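Side-chain contacts in xyloglucan-specific endo-beta-1,4-glucanase BoGH5A (Bacteroides ovatus, PDB 3ZMR), which hydrolyses internal beta-1,4-glucosidic linkages of the xyloglucan backbone with retention of the anomeric configuration, releasing xyloglucan oligosaccharides: residues 243-248 / 290-295; 323-326 / 330-333. All coordinates share one frame; numbering follows the deposited sequence. Where two conformers were deposited one is given.

Contact 1: residues 243-248 / 290-295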
loop_
_atom_site.group_PDB
_atom_site.type_symbol
_atom_site.label_atom_id
_atom_site.label_comp_id
_atom_site.label_asym_id
_atom_site.label_seq_id
_atom_site.Cartn_x
_atom_site.Cartn_y
_atom_site.Cartn_z
ATOM N N GLN A 243 4.511 1.715 -17.810
ATOM C CA GLN A 243 5.658 1.001 -18.334
ATOM C C GLN A 243 5.931 -0.312 -17.625
ATOM O O GLN A 243 6.200 -1.355 -18.239
ATOM C CB GLN A 243 6.915 1.852 -18.245
ATOM C CG GLN A 243 6.860 3.057 -19.176
ATOM C CD GLN A 243 7.996 3.999 -18.893
ATOM O OE1 GLN A 243 9.125 3.802 -19.364
ATOM N NE2 GLN A 243 7.715 5.008 -18.101
ATOM N N ILE A 244 5.916 -0.236 -16.299
ATOM C CA ILE A 244 6.215 -1.430 -15.502
ATOM C C ILE A 244 5.121 -2.505 -15.708
ATOM O O ILE A 244 5.409 -3.698 -15.945
ATOM C CB ILE A 244 6.313 -1.073 -14.014
ATOM C CG1 ILE A 244 7.429 -0.037 -13.762
ATOM C CG2 ILE A 244 6.523 -2.334 -13.172
ATOM C CD1 ILE A 244 7.205 0.743 -12.484
ATOM N N ALA A 245 3.857 -2.057 -15.659
ATOM C CA ALA A 245 2.731 -2.971 -15.882
ATOM C C ALA A 245 2.802 -3.636 -17.241
ATOM O O ALA A 245 2.567 -4.837 -17.367
ATOM C CB ALA A 245 1.420 -2.220 -15.715
ATOM N N LEU A 246 3.141 -2.868 -18.279
ATOM C CA LEU A 246 3.258 -3.464 -19.624
ATOM C C LEU A 246 4.400 -4.454 -19.711
ATOM O O LEU A 246 4.272 -5.515 -20.337
ATOM C CB LEU A 246 3.376 -2.382 -20.699
ATOM C CG LEU A 246 2.072 -1.600 -21.011
ATOM C CD1 LEU A 246 2.333 -0.419 -21.928
ATOM C CD2 LEU A 246 1.013 -2.521 -21.597
ATOM N N ARG A 247 5.521 -4.136 -19.076
ATOM C CA ARG A 247 6.661 -5.076 -19.136
ATOM C C ARG A 247 6.303 -6.426 -18.478
ATOM O O ARG A 247 6.693 -7.487 -18.971
ATOM C CB ARG A 247 7.924 -4.476 -18.487
ATOM C CG ARG A 247 9.073 -5.466 -18.310
ATOM C CD ARG A 247 9.630 -5.966 -19.618
ATOM N NE ARG A 247 10.466 -4.977 -20.282
ATOM C CZ ARG A 247 11.804 -5.052 -20.409
ATOM N NH1 ARG A 247 12.496 -6.035 -19.875
ATOM N NH2 ARG A 247 12.445 -4.090 -21.065
ATOM N N PHE A 248 5.588 -6.359 -17.340
ATOM C CA PHE A 248 5.310 -7.530 -16.534
ATOM C C PHE A 248 3.907 -8.150 -16.719
ATOM O O PHE A 248 3.489 -9.047 -15.981
ATOM C CB PHE A 248 5.576 -7.207 -15.061
ATOM C CG PHE A 248 7.036 -7.057 -14.722
ATOM C CD1 PHE A 248 7.831 -8.184 -14.530
ATOM C CD2 PHE A 248 7.608 -5.801 -14.591
ATOM C CE1 PHE A 248 9.158 -8.039 -14.253
ATOM C CE2 PHE A 248 8.948 -5.648 -14.313
ATOM C CZ PHE A 248 9.720 -6.763 -14.126
ATOM N N ASN A 290 -5.835 2.104 -11.298
ATOM C CA ASN A 290 -6.357 2.499 -12.610
ATOM C C ASN A 290 -5.381 2.134 -13.728
ATOM O O ASN A 290 -5.760 1.591 -14.741
ATOM C CB ASN A 290 -6.594 4.009 -12.684
ATOM C CG ASN A 290 -7.747 4.483 -11.847
ATOM O OD1 ASN A 290 -8.554 3.691 -11.325
ATOM N ND2 ASN A 290 -7.839 5.818 -11.726
ATOM N N THR A 291 -4.114 2.494 -13.515
ATOM C CA THR A 291 -3.069 2.329 -14.512
ATOM C C THR A 291 -2.821 0.847 -14.835
ATOM O O THR A 291 -2.764 0.459 -15.984
ATOM C CB THR A 291 -1.755 3.011 -14.025
ATOM O OG1 THR A 291 -1.987 4.410 -13.765
ATOM C CG2 THR A 291 -0.602 2.829 -15.024
ATOM N N VAL A 292 -2.702 0.022 -13.784
ATOM C CA VAL A 292 -2.459 -1.403 -14.000
ATOM C C VAL A 292 -3.649 -2.036 -14.727
ATOM O O VAL A 292 -3.483 -2.754 -15.715
ATOM C CB VAL A 292 -2.166 -2.129 -12.671
ATOM C CG1 VAL A 292 -2.067 -3.641 -12.874
ATOM C CG2 VAL A 292 -0.885 -1.569 -12.044
ATOM N N ARG A 293 -4.847 -1.748 -14.229
ATOM C CA ARG A 293 -6.052 -2.374 -14.824
ATOM C C ARG A 293 -6.272 -1.947 -16.289
ATOM O O ARG A 293 -6.737 -2.746 -17.098
ATOM C CB ARG A 293 -7.300 -2.083 -13.995
ATOM C CG ARG A 293 -7.270 -2.631 -12.562
ATOM C CD ARG A 293 -7.043 -4.141 -12.437
ATOM N NE ARG A 293 -7.202 -4.543 -11.038
ATOM C CZ ARG A 293 -6.511 -5.494 -10.407
ATOM N NH1 ARG A 293 -5.564 -6.167 -11.051
ATOM N NH2 ARG A 293 -6.735 -5.739 -9.133
ATOM N N ALA A 294 -5.881 -0.713 -16.603
ATOM C CA ALA A 294 -6.046 -0.162 -17.943
ATOM C C ALA A 294 -5.162 -0.894 -18.986
ATOM O O ALA A 294 -5.341 -0.745 -20.198
ATOM C CB ALA A 294 -5.781 1.335 -17.971
ATOM N N THR A 295 -4.171 -1.641 -18.518
ATOM C CA THR A 295 -3.336 -2.424 -19.447
ATOM C C THR A 295 -3.953 -3.762 -19.860
ATOM O O THR A 295 -3.546 -4.392 -20.846
ATOM C CB THR A 295 -1.904 -2.627 -18.922
ATOM O OG1 THR A 295 -1.889 -3.456 -17.763
ATOM C CG2 THR A 295 -1.243 -1.291 -18.621
#
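T295, just after helix 275-293, lays its methyl against two side chains of the facing helix: CG2 of T295 lies 3.9 Å from L246 CD2 and 4.0 Å from the methyl carbon CB of A245. The leucine and threonine side chains pass at a slant, with CD2 the branch of L246 that reaches over. The CB of A245 points toward the other segment and also sits 4.3 Å from V292 CA. The split roles of the threonine follow from its first torsion (chi1 67°), which sets OG1 between the backbone N and the carbonyl carbon. From there OG1 of T295 donates to V292 O over 2.7 Å, in the carbonyl plane, and that same oxygen also accepts from T295 N. N299 ND2 is a further partner of the hydroxyl. Without the methyl and hydroxyl, as with an alanine here, L246 CD2 and A245 CB would probably face a gap and V292 O would lose its side-chain donor. Between residues 243-248 and 290-295 the contact is thus van der Waals only, the threonine turning its hydroxyl to V292 O of its own segment and its methyl to the neighbouring helix.

Contact 2: residues 323-326 / 330-333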
loop_
_atom_site.group_PDB
_atom_site.type_symbol
_atom_site.label_atom_id
_atom_site.label_comp_id
_atom_site.label_asym_id
_atom_site.label_seq_id
_atom_site.Cartn_x
_atom_site.Cartn_y
_atom_site.Cartn_z
ATOM N N PRO A 323 -9.399 1.539 -2.832
ATOM C CA PRO A 323 -9.628 2.021 -4.177
ATOM C C PRO A 323 -10.812 1.295 -4.843
ATOM O O PRO A 323 -11.085 0.150 -4.552
ATOM C CB PRO A 323 -8.331 1.680 -4.914
ATOM C CG PRO A 323 -7.292 1.497 -3.848
ATOM C CD PRO A 323 -8.067 0.934 -2.686
ATOM N N LEU A 324 -11.444 1.990 -5.789
ATOM C CA LEU A 324 -12.376 1.353 -6.692
ATOM C C LEU A 324 -11.582 0.468 -7.652
ATOM O O LEU A 324 -10.455 0.791 -8.042
ATOM C CB LEU A 324 -13.160 2.395 -7.519
ATOM C CG LEU A 324 -14.017 3.398 -6.760
ATOM C CD1 LEU A 324 -14.580 4.422 -7.752
ATOM C CD2 LEU A 324 -15.123 2.695 -5.991
ATOM N N ASP A 325 -12.156 -0.638 -8.042
ATOM C CA ASP A 325 -11.474 -1.590 -8.920
ATOM C C ASP A 325 -12.513 -2.187 -9.902
ATOM O O ASP A 325 -13.726 -2.081 -9.698
ATOM C CB ASP A 325 -10.769 -2.667 -8.049
ATOM C CG ASP A 325 -9.665 -3.453 -8.785
ATOM O OD1 ASP A 325 -9.415 -3.242 -10.018
ATOM O OD2 ASP A 325 -8.995 -4.263 -8.090
ATOM N N ILE A 326 -12.003 -2.832 -10.947
ATOM C CA ILE A 326 -12.799 -3.429 -12.026
ATOM C C ILE A 326 -13.017 -4.939 -11.807
ATOM O O ILE A 326 -13.837 -5.553 -12.489
ATOM C CB ILE A 326 -12.097 -3.220 -13.400
ATOM C CG1 ILE A 326 -13.022 -3.555 -14.588
ATOM C CG2 ILE A 326 -10.782 -4.034 -13.481
ATOM C CD1 ILE A 326 -14.193 -2.622 -14.735
ATOM N N ARG A 330 -9.253 -8.292 -5.277
ATOM C CA ARG A 330 -7.889 -8.492 -5.782
ATOM C C ARG A 330 -6.938 -7.387 -5.305
ATOM O O ARG A 330 -5.945 -7.064 -5.997
ATOM C CB ARG A 330 -7.860 -8.621 -7.304
ATOM C CG ARG A 330 -8.554 -9.860 -7.871
ATOM C CD ARG A 330 -7.937 -11.157 -7.363
ATOM N NE ARG A 330 -8.438 -12.355 -8.057
ATOM C CZ ARG A 330 -9.601 -12.954 -7.791
ATOM N NH1 ARG A 330 -10.397 -12.494 -6.819
ATOM N NH2 ARG A 330 -9.946 -14.040 -8.483
ATOM N N ILE A 331 -7.228 -6.839 -4.123
ATOM C CA ILE A 331 -6.403 -5.810 -3.484
ATOM C C ILE A 331 -6.021 -6.192 -2.049
ATOM O O ILE A 331 -6.833 -6.647 -1.234
ATOM C CB ILE A 331 -7.078 -4.423 -3.494
ATOM C CG1 ILE A 331 -7.224 -3.931 -4.959
ATOM C CG2 ILE A 331 -6.241 -3.407 -2.698
ATOM C CD1 ILE A 331 -7.958 -2.644 -5.177
ATOM N N PHE A 332 -4.734 -6.006 -1.767
ATOM C CA PHE A 332 -4.174 -6.077 -0.405
ATOM C C PHE A 332 -3.897 -4.659 0.122
ATOM O O PHE A 332 -3.522 -3.775 -0.666
ATOM C CB PHE A 332 -2.774 -6.709 -0.405
ATOM C CG PHE A 332 -2.707 -8.199 -0.624
ATOM C CD1 PHE A 332 -2.913 -8.779 -1.872
ATOM C CD2 PHE A 332 -2.288 -9.020 0.420
ATOM C CE1 PHE A 332 -2.771 -10.163 -2.053
ATOM C CE2 PHE A 332 -2.147 -10.388 0.258
ATOM C CZ PHE A 332 -2.382 -10.978 -0.978
ATOM N N LEU A 333 -3.948 -4.501 1.443
ATOM C CA LEU A 333 -3.389 -3.332 2.132
ATOM C C LEU A 333 -1.972 -3.665 2.599
ATOM O O LEU A 333 -1.694 -4.803 3.028
ATOM C CB LEU A 333 -4.229 -3.005 3.377
ATOM C CG LEU A 333 -3.681 -1.938 4.329
ATOM C CD1 LEU A 333 -3.688 -0.576 3.664
ATOM C CD2 LEU A 333 -4.549 -1.872 5.561
HETATM O O HOH W 1 -10.308 -5.682 -6.242
#
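This is a mixed apolar and water-bridged contact at the entrance to a barrel strand, between the loop that follows helix 313-319 and the start of strand 331-337 with the residue before it. Its centre is the end of I331, which reaches the loop at both P323 and D325. CD1 of I331 is 4.3 Å from P323 CB and 3.5 Å from D325 OD2, so one methyl touches both a proline ring and a carboxylate oxygen. The aspartate and isoleucine side chains run past each other in opposite directions. With CG anti to the backbone N (chi1 -161°), D325 carries its carboxylate alongside the isoleucine, and its two oxygens have different tasks. OD1 of D325 accepts from I326 N at 2.8 Å, on the anti side and 34° out of the carboxylate plane. OD2 takes a hydrogen bond from a water 2.7 Å away, and this water accepts in turn from R330 N, joining loop to strand across the contact. The same OD2 thus has a polar partner in the water while lying against the end of the isoleucine. P323 and I331 both also touch V306 of the neighbouring strand 304-307. A loop leading from an outer helix into the next parallel strand of a closed eight-stranded barrel is characteristic of the (beta/alpha)8 TIM-barrel fold of family 5 glycoside hydrolases.

Both contacts are largely buried and lie within the catalytic barrel, their centres about 15 Å apart and away from the annotated substrate sites. Contact 1 joins two helices of the outer layer, whereas contact 2, nearer the centre of the chain, joins a loop to a strand of the barrel wall. Their chemistry follows: the helix pair meets through aliphatic carbons and a threonine methyl, the loop and strand through an isoleucine, a proline, a carboxylate and a bridging water. Helix 275-293 connects them. R293, next to V292 of contact 1, carries its guanidinium to contact 2, where its NE forms a 2.8 Å salt bridge with D325 OD1.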